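Local coordinates for prephenate dehydrogenase (Aquifex aeolicus, PDB 2G5C), which catalyses the NAD+-dependent oxidation and decarboxylation of prephenate to 3-(4-hydroxyphenyl)pyruvate, a step in L-tyrosine biosynthesis, at the interface of chains A and B. Numbering follows the deposited sequence. Chains: chain A/B, prephenate dehydrogenase.

The three contacts follow one another along the dimer interface: the centres of their C-alpha atoms lie about 18 Å apart for contacts 1 and 2, 12 Å for contacts 2 and 3, and 29 Å for contacts 1 and 3. Helix 173-201 of chain A serves contact 1, and its equivalent in chain B, 173-200, serves contact 2. Helix 264-279 of chain A runs through contacts 2 and 3, with neighbours A:Tyr270 and A:Leu271 divided between them. Two-fold symmetry repeats every contact with the chains exchanged, so the helical regions of both subunits interlock over a long stretch and not at one point.

Contact 1: the interface of chains A and B. Residues chain A 169, 171, 179, 183; chain B 206, 208, 211-212.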
ATOM      1  N   GLU A 169      -7.785 -24.680  -4.275  1.00 36.09           N
ATOM      2  CA  GLU A 169      -8.939 -24.319  -5.087  1.00 37.23           C
ATOM      3  C   GLU A 169      -8.444 -24.362  -6.528  1.00 36.88           C
ATOM      4  O   GLU A 169      -7.244 -24.219  -6.774  1.00 37.58           O
ATOM      5  CB  GLU A 169      -9.452 -22.917  -4.725  1.00 39.78           C
ATOM      6  CG  GLU A 169      -8.411 -21.820  -4.776  1.00 43.71           C
ATOM      7  CD  GLU A 169      -8.959 -20.474  -4.326  1.00 46.89           C
ATOM      8  OE1 GLU A 169      -9.835 -19.917  -5.023  1.00 47.75           O
ATOM      9  OE2 GLU A 169      -8.516 -19.973  -3.270  1.00 49.39           O
HETATM   10  N   MSE A 171      -8.528 -23.167 -10.724  1.00 33.92           N
HETATM   11  CA  MSE A 171      -8.770 -22.082 -11.668  1.00 33.26           C
HETATM   12  C   MSE A 171      -8.148 -22.488 -12.990  1.00 31.17           C
HETATM   13  O   MSE A 171      -7.142 -23.190 -13.006  1.00 32.84           O
HETATM   14  CB  MSE A 171      -8.087 -20.787 -11.213  1.00 36.06           C
HETATM   15  CG  MSE A 171      -8.668 -20.122  -9.988  1.00 38.66           C
HETATM   16 SE   MSE A 171      -7.805 -18.399  -9.717  1.00 46.14          SE
HETATM   17  CE  MSE A 171      -8.480 -17.470 -11.249  1.00 42.03           C
ATOM     18  N   VAL A 179      -7.082 -12.854 -13.104  1.00 16.90           N
ATOM     19  CA  VAL A 179      -7.320 -12.435 -11.733  1.00 18.97           C
ATOM     20  C   VAL A 179      -6.090 -11.809 -11.076  1.00 17.91           C
ATOM     21  O   VAL A 179      -6.149 -10.697 -10.556  1.00 16.28           O
ATOM     22  CB  VAL A 179      -7.814 -13.625 -10.879  1.00 17.42           C
ATOM     23  CG1 VAL A 179      -7.951 -13.204  -9.411  1.00 20.13           C
ATOM     24  CG2 VAL A 179      -9.155 -14.107 -11.405  1.00 16.38           C
ATOM     25  N   VAL A 183      -5.393  -8.120  -9.500  1.00 15.92           N
ATOM     26  CA  VAL A 183      -5.222  -7.969  -8.051  1.00 18.24           C
ATOM     27  C   VAL A 183      -3.796  -7.971  -7.510  1.00 17.99           C
ATOM     28  O   VAL A 183      -3.576  -7.622  -6.350  1.00 17.86           O
ATOM     29  CB  VAL A 183      -6.011  -9.057  -7.266  1.00 16.80           C
ATOM     30  CG1 VAL A 183      -7.487  -9.038  -7.679  1.00 14.33           C
ATOM     31  CG2 VAL A 183      -5.391 -10.438  -7.508  1.00 17.69           C
TER
ATOM     32  N   VAL B 206     -16.437 -13.913 -12.266  1.00 39.14           N
ATOM     33  CA  VAL B 206     -15.511 -13.817 -11.144  1.00 35.73           C
ATOM     34  C   VAL B 206     -15.590 -12.476 -10.424  1.00 32.39           C
ATOM     35  O   VAL B 206     -15.678 -11.420 -11.050  1.00 29.44           O
ATOM     36  CB  VAL B 206     -14.043 -14.041 -11.603  1.00 38.56           C
ATOM     37  CG1 VAL B 206     -13.608 -12.920 -12.534  1.00 39.30           C
ATOM     38  CG2 VAL B 206     -13.119 -14.106 -10.394  1.00 39.39           C
ATOM     39  N   LEU B 208     -13.486 -10.165  -8.386  1.00 25.73           N
ATOM     40  CA  LEU B 208     -12.101  -9.900  -8.024  1.00 24.51           C
ATOM     41  C   LEU B 208     -11.895  -9.623  -6.542  1.00 24.43           C
ATOM     42  O   LEU B 208     -10.831  -9.914  -5.997  1.00 23.97           O
ATOM     43  CB  LEU B 208     -11.549  -8.748  -8.870  1.00 21.71           C
ATOM     44  CG  LEU B 208     -11.503  -9.015 -10.383  1.00 20.15           C
ATOM     45  CD1 LEU B 208     -10.919  -7.815 -11.097  1.00 17.51           C
ATOM     46  CD2 LEU B 208     -10.673 -10.263 -10.673  1.00 18.44           C
ATOM     47  N   TYR B 211     -10.189 -12.161  -4.279  1.00 30.12           N
ATOM     48  CA  TYR B 211      -8.769 -12.500  -4.324  1.00 32.98           C
ATOM     49  C   TYR B 211      -7.692 -11.516  -3.862  1.00 33.17           C
ATOM     50  O   TYR B 211      -6.505 -11.826  -3.949  1.00 34.36           O
ATOM     51  CB  TYR B 211      -8.422 -12.962  -5.737  1.00 32.84           C
ATOM     52  CG  TYR B 211      -9.338 -14.053  -6.238  1.00 35.37           C
ATOM     53  CD1 TYR B 211     -10.561 -13.746  -6.838  1.00 34.19           C
ATOM     54  CD2 TYR B 211      -8.996 -15.393  -6.086  1.00 34.26           C
ATOM     55  CE1 TYR B 211     -11.418 -14.756  -7.277  1.00 37.11           C
ATOM     56  CE2 TYR B 211      -9.842 -16.404  -6.518  1.00 36.35           C
ATOM     57  CZ  TYR B 211     -11.048 -16.083  -7.114  1.00 37.28           C
ATOM     58  OH  TYR B 211     -11.873 -17.098  -7.554  1.00 39.36           O
ATOM     59  N   PRO B 212      -8.073 -10.333  -3.365  1.00 33.97           N
ATOM     60  CA  PRO B 212      -7.030  -9.401  -2.928  1.00 35.40           C
ATOM     61  C   PRO B 212      -6.046  -9.986  -1.916  1.00 36.93           C
ATOM     62  O   PRO B 212      -6.451 -10.588  -0.920  1.00 39.39           O
ATOM     63  CB  PRO B 212      -7.835  -8.244  -2.348  1.00 34.50           C
ATOM     64  CG  PRO B 212      -9.038  -8.227  -3.222  1.00 33.75           C
ATOM     65  CD  PRO B 212      -9.399  -9.696  -3.290  1.00 33.54           C
TER
HETATM   66  O   HOH W   1     -11.136 -20.219  -7.164  1.00 45.08           O
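Strand 167-170, the turn after it and helix 173-201 of chain A receive the loop and 3-10 helix 208-210 of chain B, with B:Tyr211 as the main intruding side chain. A:Val179 meets this ring over one face, near its root: CG1 is 3.6 Å from B:Tyr211 CG, almost directly above it, the side chains crossing at about a right angle. CG1 stands anti to the backbone N (chi1 175°), which directs it to the ring, while CG2 turns to the other flank and lies 4.1 Å from B:Val206 CG2 and 4.2 Å from B:Leu208 CD2. On the same side of the ring, but beyond its rim, the selenium of A:Met171, a selenomethionine, lies more loosely, SE 4.3 Å from B:Tyr211 CE2. A:Glu169, extended beyond CG, brings OE1 to the ring edge, 3.8 Å from B:Tyr211 CE2 and slightly to the other side of the plane, with carboxylate and ring planes 38° apart. Polar linkage here is through water, which lies 2.5 Å from A:Glu169 OE1 and 3.2 Å from the phenol OH of B:Tyr211. An alanine in place of A:Val179 would probably leave the root of the tyrosine ring uncovered and open a gap towards B:Val206 and B:Leu208, giving the ring more freedom to turn. The site ties the loop of one subunit to the strand-helix junction of the other, and probably helps set the nucleotide-binding part against the dimerization helices.

Contact 2: the interface of chains A and B. Residues chain A 251-252, 255, 270, 274; chain B 192-193, 196-197, 200.
A:Ser251 and B:Asp196 form a direct polar link in this helix-to-helix part of the dimerization domain: the serine hydroxyl OG donates to carboxylate OD2 at 2.8 Å. The donor arrives on the anti side of the carboxylate, 26° out of its plane. B:Asp196 projects towards chain A with CG anti to its backbone N (chi1 -169°), and A:Tyr270 crosses it at about a right angle. The phenol OH of A:Tyr270 comes 3.4 Å from B:Asp196 CB, and ring and carboxylate planes are 38° apart. The carboxylate carbon lies to one side of the ring plane, just beyond the CE1-CZ rim. A:Val274 sets its two methyls against B:Phe192: CG2 touches the backbone O of B:Phe192 at 3.4 Å, and CG1 meets the ring in plane at its edge, near the root, 3.9 Å from CD1. The small side chain of B:Ala193 probably allows the close approach of the helices, its CB lying 3.7 Å from A:Leu252 CA.

In the second shell, B:Thr197 OG1 bonds back to B:Ala193 O at 2.8 Å, which fixes the threonine hydroxyl beside the serine, and the B:His200 ring presents its edge to OD2 of B:Asp196. Water lies 3.0 Å from both B:Asp196 OD1 and A:Tyr270 O, above the rim of the tyrosine ring.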
ATOM      1  N   SER A 251     -10.551   3.991 -14.403  1.00 19.50           N
ATOM      2  CA  SER A 251     -11.065   4.361 -13.084  1.00 19.31           C
ATOM      3  C   SER A 251     -10.426   5.651 -12.565  1.00 18.75           C
ATOM      4  O   SER A 251     -11.109   6.504 -11.996  1.00 18.00           O
ATOM      5  CB  SER A 251     -10.830   3.238 -12.071  1.00 18.44           C
ATOM      6  OG  SER A 251     -11.731   2.164 -12.268  1.00 19.30           O
ATOM      7  N   LEU A 252      -9.117   5.791 -12.761  1.00 17.13           N
ATOM      8  CA  LEU A 252      -8.401   6.973 -12.304  1.00 17.87           C
ATOM      9  C   LEU A 252      -8.816   8.217 -13.099  1.00 18.88           C
ATOM     10  O   LEU A 252      -8.926   9.308 -12.545  1.00 14.86           O
ATOM     11  CB  LEU A 252      -6.886   6.747 -12.414  1.00 14.95           C
ATOM     12  CG  LEU A 252      -5.960   7.917 -12.033  1.00 17.64           C
ATOM     13  CD1 LEU A 252      -6.288   8.393 -10.621  1.00 15.74           C
ATOM     14  CD2 LEU A 252      -4.479   7.488 -12.132  1.00 14.77           C
ATOM     15  N   LEU A 255     -12.130   9.444 -11.944  1.00 17.25           N
ATOM     16  CA  LEU A 255     -11.929  10.197 -10.709  1.00 17.16           C
ATOM     17  C   LEU A 255     -11.388  11.595 -11.040  1.00 17.17           C
ATOM     18  O   LEU A 255     -11.901  12.612 -10.552  1.00 17.13           O
ATOM     19  CB  LEU A 255     -10.944   9.453  -9.794  1.00 16.10           C
ATOM     20  CG  LEU A 255     -10.613  10.128  -8.456  1.00 17.37           C
ATOM     21  CD1 LEU A 255     -11.896  10.396  -7.684  1.00 19.21           C
ATOM     22  CD2 LEU A 255      -9.683   9.230  -7.647  1.00 18.39           C
ATOM     23  N   TYR A 270     -18.453   8.507  -5.311  1.00 17.52           N
ATOM     24  CA  TYR A 270     -17.423   7.652  -5.877  1.00 17.57           C
ATOM     25  C   TYR A 270     -16.564   7.101  -4.745  1.00 16.43           C
ATOM     26  O   TYR A 270     -16.264   5.899  -4.685  1.00 14.07           O
ATOM     27  CB  TYR A 270     -16.553   8.475  -6.834  1.00 17.94           C
ATOM     28  CG  TYR A 270     -15.391   7.734  -7.459  1.00 20.16           C
ATOM     29  CD1 TYR A 270     -15.453   7.276  -8.776  1.00 20.68           C
ATOM     30  CD2 TYR A 270     -14.209   7.529  -6.745  1.00 20.24           C
ATOM     31  CE1 TYR A 270     -14.362   6.637  -9.370  1.00 22.59           C
ATOM     32  CE2 TYR A 270     -13.118   6.892  -7.327  1.00 22.96           C
ATOM     33  CZ  TYR A 270     -13.197   6.453  -8.639  1.00 22.12           C
ATOM     34  OH  TYR A 270     -12.101   5.866  -9.221  1.00 21.32           O
ATOM     35  N   VAL A 274     -16.179   3.106  -3.028  1.00 15.90           N
ATOM     36  CA  VAL A 274     -14.886   2.472  -2.886  1.00 17.40           C
ATOM     37  C   VAL A 274     -14.599   2.153  -1.418  1.00 17.04           C
ATOM     38  O   VAL A 274     -14.053   1.099  -1.105  1.00 19.51           O
ATOM     39  CB  VAL A 274     -13.777   3.376  -3.454  1.00 19.48           C
ATOM     40  CG1 VAL A 274     -12.426   2.963  -2.903  1.00 22.98           C
ATOM     41  CG2 VAL A 274     -13.776   3.281  -4.970  1.00 18.36           C
TER
ATOM     42  N   PHE B 192      -7.918   4.842  -4.211  1.00 15.37           N
ATOM     43  CA  PHE B 192      -9.350   4.840  -4.505  1.00 17.69           C
ATOM     44  C   PHE B 192      -9.627   4.205  -5.866  1.00 16.01           C
ATOM     45  O   PHE B 192     -10.509   3.351  -5.999  1.00 14.18           O
ATOM     46  CB  PHE B 192      -9.915   6.269  -4.501  1.00 18.50           C
ATOM     47  CG  PHE B 192      -9.932   6.921  -3.148  1.00 20.66           C
ATOM     48  CD1 PHE B 192     -10.557   6.304  -2.070  1.00 25.56           C
ATOM     49  CD2 PHE B 192      -9.353   8.176  -2.959  1.00 23.49           C
ATOM     50  CE1 PHE B 192     -10.605   6.928  -0.817  1.00 25.19           C
ATOM     51  CE2 PHE B 192      -9.396   8.806  -1.715  1.00 21.99           C
ATOM     52  CZ  PHE B 192     -10.025   8.179  -0.643  1.00 23.77           C
ATOM     53  N   ALA B 193      -8.860   4.624  -6.871  1.00 13.25           N
ATOM     54  CA  ALA B 193      -9.033   4.113  -8.221  1.00 15.17           C
ATOM     55  C   ALA B 193      -8.697   2.625  -8.338  1.00 15.53           C
ATOM     56  O   ALA B 193      -9.307   1.916  -9.128  1.00 18.40           O
ATOM     57  CB  ALA B 193      -8.184   4.928  -9.200  1.00 15.33           C
ATOM     58  N   ASP B 196     -11.696   0.916  -7.255  1.00 16.14           N
ATOM     59  CA  ASP B 196     -12.731   1.097  -8.261  1.00 16.90           C
ATOM     60  C   ASP B 196     -12.487   0.191  -9.467  1.00 17.00           C
ATOM     61  O   ASP B 196     -13.427  -0.258 -10.118  1.00 15.75           O
ATOM     62  CB  ASP B 196     -12.786   2.550  -8.722  1.00 17.79           C
ATOM     63  CG  ASP B 196     -14.013   2.832  -9.559  1.00 21.78           C
ATOM     64  OD1 ASP B 196     -15.134   2.741  -9.003  1.00 25.09           O
ATOM     65  OD2 ASP B 196     -13.862   3.122 -10.761  1.00 20.22           O
ATOM     66  N   THR B 197     -11.217  -0.070  -9.764  1.00 17.39           N
ATOM     67  CA  THR B 197     -10.852  -0.937 -10.879  1.00 17.44           C
ATOM     68  C   THR B 197     -11.408  -2.345 -10.711  1.00 17.92           C
ATOM     69  O   THR B 197     -11.909  -2.931 -11.666  1.00 18.32           O
ATOM     70  CB  THR B 197      -9.321  -1.035 -11.032  1.00 15.44           C
ATOM     71  OG1 THR B 197      -8.793   0.250 -11.374  1.00 17.14           O
ATOM     72  CG2 THR B 197      -8.956  -2.028 -12.116  1.00 17.81           C
ATOM     73  N   HIS B 200     -15.098  -2.595 -11.759  1.00 22.67           N
ATOM     74  CA  HIS B 200     -15.320  -2.652 -13.196  1.00 25.37           C
ATOM     75  C   HIS B 200     -14.708  -3.841 -13.922  1.00 27.78           C
ATOM     76  O   HIS B 200     -15.212  -4.260 -14.965  1.00 28.04           O
ATOM     77  CB  HIS B 200     -14.829  -1.353 -13.825  1.00 27.96           C
ATOM     78  CG  HIS B 200     -15.616  -0.154 -13.403  1.00 30.32           C
ATOM     79  ND1 HIS B 200     -16.941   0.020 -13.742  1.00 32.22           N
ATOM     80  CD2 HIS B 200     -15.278   0.916 -12.645  1.00 32.06           C
ATOM     81  CE1 HIS B 200     -17.384   1.146 -13.213  1.00 32.29           C
ATOM     82  NE2 HIS B 200     -16.396   1.708 -12.542  1.00 32.16           N
TER
HETATM   83  O   HOH W   2     -16.862   4.076  -6.930  1.00 31.86           O

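Contact 3: the interface of chains A and B. Residues chain A 264-265, 267-268, 271; chain B 227, 231, 234-235.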
ATOM      1  N   GLU A 264     -18.869  17.916  -6.813  1.00 17.90           N
ATOM      2  CA  GLU A 264     -18.826  17.664  -5.373  1.00 20.98           C
ATOM      3  C   GLU A 264     -19.612  16.463  -4.861  1.00 17.88           C
ATOM      4  O   GLU A 264     -19.077  15.672  -4.085  1.00 19.09           O
ATOM      5  CB  GLU A 264     -19.218  18.939  -4.608  1.00 19.12           C
ATOM      6  CG  GLU A 264     -20.602  19.483  -4.913  1.00 23.15           C
ATOM      7  CD  GLU A 264     -21.644  19.046  -3.898  1.00 25.75           C
ATOM      8  OE1 GLU A 264     -21.265  18.413  -2.889  1.00 23.85           O
ATOM      9  OE2 GLU A 264     -22.841  19.347  -4.104  1.00 24.50           O
ATOM     10  N   GLU A 265     -20.860  16.307  -5.296  1.00 17.89           N
ATOM     11  CA  GLU A 265     -21.677  15.184  -4.842  1.00 16.98           C
ATOM     12  C   GLU A 265     -21.281  13.864  -5.496  1.00 18.12           C
ATOM     13  O   GLU A 265     -21.236  12.828  -4.831  1.00 15.70           O
ATOM     14  CB  GLU A 265     -23.160  15.466  -5.106  1.00 20.97           C
ATOM     15  CG  GLU A 265     -24.091  14.263  -4.936  1.00 21.30           C
ATOM     16  CD  GLU A 265     -24.120  13.711  -3.518  1.00 23.95           C
ATOM     17  OE1 GLU A 265     -23.784  14.453  -2.573  1.00 22.62           O
ATOM     18  OE2 GLU A 265     -24.496  12.532  -3.351  1.00 25.50           O
ATOM     19  N   LEU A 267     -18.390  13.091  -6.568  1.00 17.30           N
ATOM     20  CA  LEU A 267     -17.078  12.712  -6.057  1.00 18.31           C
ATOM     21  C   LEU A 267     -17.242  11.974  -4.730  1.00 19.19           C
ATOM     22  O   LEU A 267     -16.644  10.915  -4.524  1.00 16.71           O
ATOM     23  CB  LEU A 267     -16.188  13.948  -5.875  1.00 18.54           C
ATOM     24  CG  LEU A 267     -14.732  13.716  -5.443  1.00 20.73           C
ATOM     25  CD1 LEU A 267     -14.101  12.621  -6.280  1.00 22.38           C
ATOM     26  CD2 LEU A 267     -13.936  15.009  -5.576  1.00 19.73           C
ATOM     27  N   VAL A 268     -18.058  12.526  -3.834  1.00 18.67           N
ATOM     28  CA  VAL A 268     -18.265  11.866  -2.554  1.00 19.40           C
ATOM     29  C   VAL A 268     -18.878  10.479  -2.760  1.00 18.29           C
ATOM     30  O   VAL A 268     -18.506   9.531  -2.074  1.00 16.80           O
ATOM     31  CB  VAL A 268     -19.143  12.717  -1.586  1.00 20.28           C
ATOM     32  CG1 VAL A 268     -20.547  12.916  -2.147  1.00 21.19           C
ATOM     33  CG2 VAL A 268     -19.214  12.029  -0.224  1.00 22.59           C
ATOM     34  N   LEU A 271     -16.181   8.000  -3.846  1.00 14.26           N
ATOM     35  CA  LEU A 271     -15.321   7.662  -2.718  1.00 14.60           C
ATOM     36  C   LEU A 271     -16.032   6.796  -1.697  1.00 14.74           C
ATOM     37  O   LEU A 271     -15.431   5.909  -1.104  1.00 15.51           O
ATOM     38  CB  LEU A 271     -14.795   8.948  -2.075  1.00 14.51           C
ATOM     39  CG  LEU A 271     -13.972   9.795  -3.065  1.00 13.20           C
ATOM     40  CD1 LEU A 271     -13.545  11.100  -2.420  1.00 13.07           C
ATOM     41  CD2 LEU A 271     -12.758   8.998  -3.514  1.00 15.50           C
TER
ATOM     42  N   PRO B 227     -14.870   9.811   2.967  1.00 20.46           N
ATOM     43  CA  PRO B 227     -15.215  10.301   1.624  1.00 19.76           C
ATOM     44  C   PRO B 227     -15.425  11.811   1.543  1.00 20.30           C
ATOM     45  O   PRO B 227     -14.976  12.468   0.596  1.00 17.92           O
ATOM     46  CB  PRO B 227     -16.498   9.536   1.295  1.00 19.09           C
ATOM     47  CG  PRO B 227     -16.378   8.293   2.112  1.00 21.85           C
ATOM     48  CD  PRO B 227     -15.845   8.803   3.416  1.00 18.46           C
ATOM     49  N   ARG B 231     -13.147  14.364  -0.555  1.00 16.64           N
ATOM     50  CA  ARG B 231     -13.845  15.059  -1.621  1.00 15.56           C
ATOM     51  C   ARG B 231     -13.400  16.515  -1.453  1.00 16.99           C
ATOM     52  O   ARG B 231     -13.083  17.201  -2.425  1.00 16.45           O
ATOM     53  CB  ARG B 231     -15.361  14.925  -1.430  1.00 17.03           C
ATOM     54  CG  ARG B 231     -16.218  15.679  -2.445  1.00 18.73           C
ATOM     55  CD  ARG B 231     -16.287  17.161  -2.130  1.00 21.04           C
ATOM     56  NE  ARG B 231     -16.844  17.427  -0.808  1.00 24.32           N
ATOM     57  CZ  ARG B 231     -18.112  17.212  -0.463  1.00 28.81           C
ATOM     58  NH1 ARG B 231     -18.975  16.719  -1.345  1.00 28.57           N
ATOM     59  NH2 ARG B 231     -18.522  17.498   0.767  1.00 27.55           N
ATOM     60  N   PHE B 234      -9.424  16.996  -2.341  1.00 14.35           N
ATOM     61  CA  PHE B 234      -9.217  16.942  -3.782  1.00 14.31           C
ATOM     62  C   PHE B 234      -9.663  18.228  -4.469  1.00 15.45           C
ATOM     63  O   PHE B 234      -9.009  18.697  -5.395  1.00 15.87           O
ATOM     64  CB  PHE B 234      -9.972  15.756  -4.394  1.00 13.82           C
ATOM     65  CG  PHE B 234      -9.341  14.416  -4.128  1.00 12.69           C
ATOM     66  CD1 PHE B 234      -7.953  14.272  -4.079  1.00 16.14           C
ATOM     67  CD2 PHE B 234     -10.140  13.279  -3.998  1.00 14.79           C
ATOM     68  CE1 PHE B 234      -7.369  13.004  -3.910  1.00 14.71           C
ATOM     69  CE2 PHE B 234      -9.579  12.016  -3.829  1.00 11.71           C
ATOM     70  CZ  PHE B 234      -8.187  11.873  -3.786  1.00 13.73           C
ATOM     71  N   LEU B 235     -10.778  18.800  -4.026  1.00 16.04           N
ATOM     72  CA  LEU B 235     -11.268  20.033  -4.626  1.00 17.57           C
ATOM     73  C   LEU B 235     -10.489  21.258  -4.145  1.00 19.06           C
ATOM     74  O   LEU B 235     -10.223  22.179  -4.924  1.00 18.52           O
ATOM     75  CB  LEU B 235     -12.761  20.212  -4.332  1.00 18.82           C
ATOM     76  CG  LEU B 235     -13.652  19.103  -4.900  1.00 21.87           C
ATOM     77  CD1 LEU B 235     -15.121  19.437  -4.658  1.00 21.80           C
ATOM     78  CD2 LEU B 235     -13.373  18.954  -6.396  1.00 21.83           C
TER
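A:Leu267 and A:Leu271, with A:Val268 between them, press from helix 264-279 onto B:Pro227, B:Arg231 and B:Leu235 of helix 227-236, a helix-helix contact within the all-helical dimerization domain of the prephenate dehydrogenase (TyrA) family. At the inner end, A:Leu271 CB meets B:Pro227 CB at 3.8 Å, and CD1 of the same leucine reaches past the proline ring to the backbone O of B:Pro227 at 3.6 Å. A:Val268 adds CG2 to the same proline, 4.0 Å from CB. Farther out, the aliphatic stem of B:Arg231 supplies apolar surface: its CG lies 3.8 Å from A:Leu267 CB, the two side chains crossing obliquely, while A:Leu267 CD2 continues to B:Leu235 CD2 at 4.1 Å.

The arginine CG is anti to the backbone N, and beyond it bends at chi2 (-78°) and chi3 turn the guanidinium away from A:Leu267 towards A:Glu264, the first residue of helix 264-279. NH1 donates to A:Glu264 O at 2.9 Å with 149° at the hydrogen. The oxygen lies in the guanidinium plane, at its edge, yet the donor approaches from above the carbonyl plane, 65° out of it and not on a lone pair. The same NH1 forms a salt bridge with A:Glu264 OE1 at 3.2 Å. This glutamate is bent at chi2, which brings its carboxylate alongside the arginine, both side chains pointing the same way. One nitrogen is thereby shared between a backbone carbonyl and a carboxylate of the same residue.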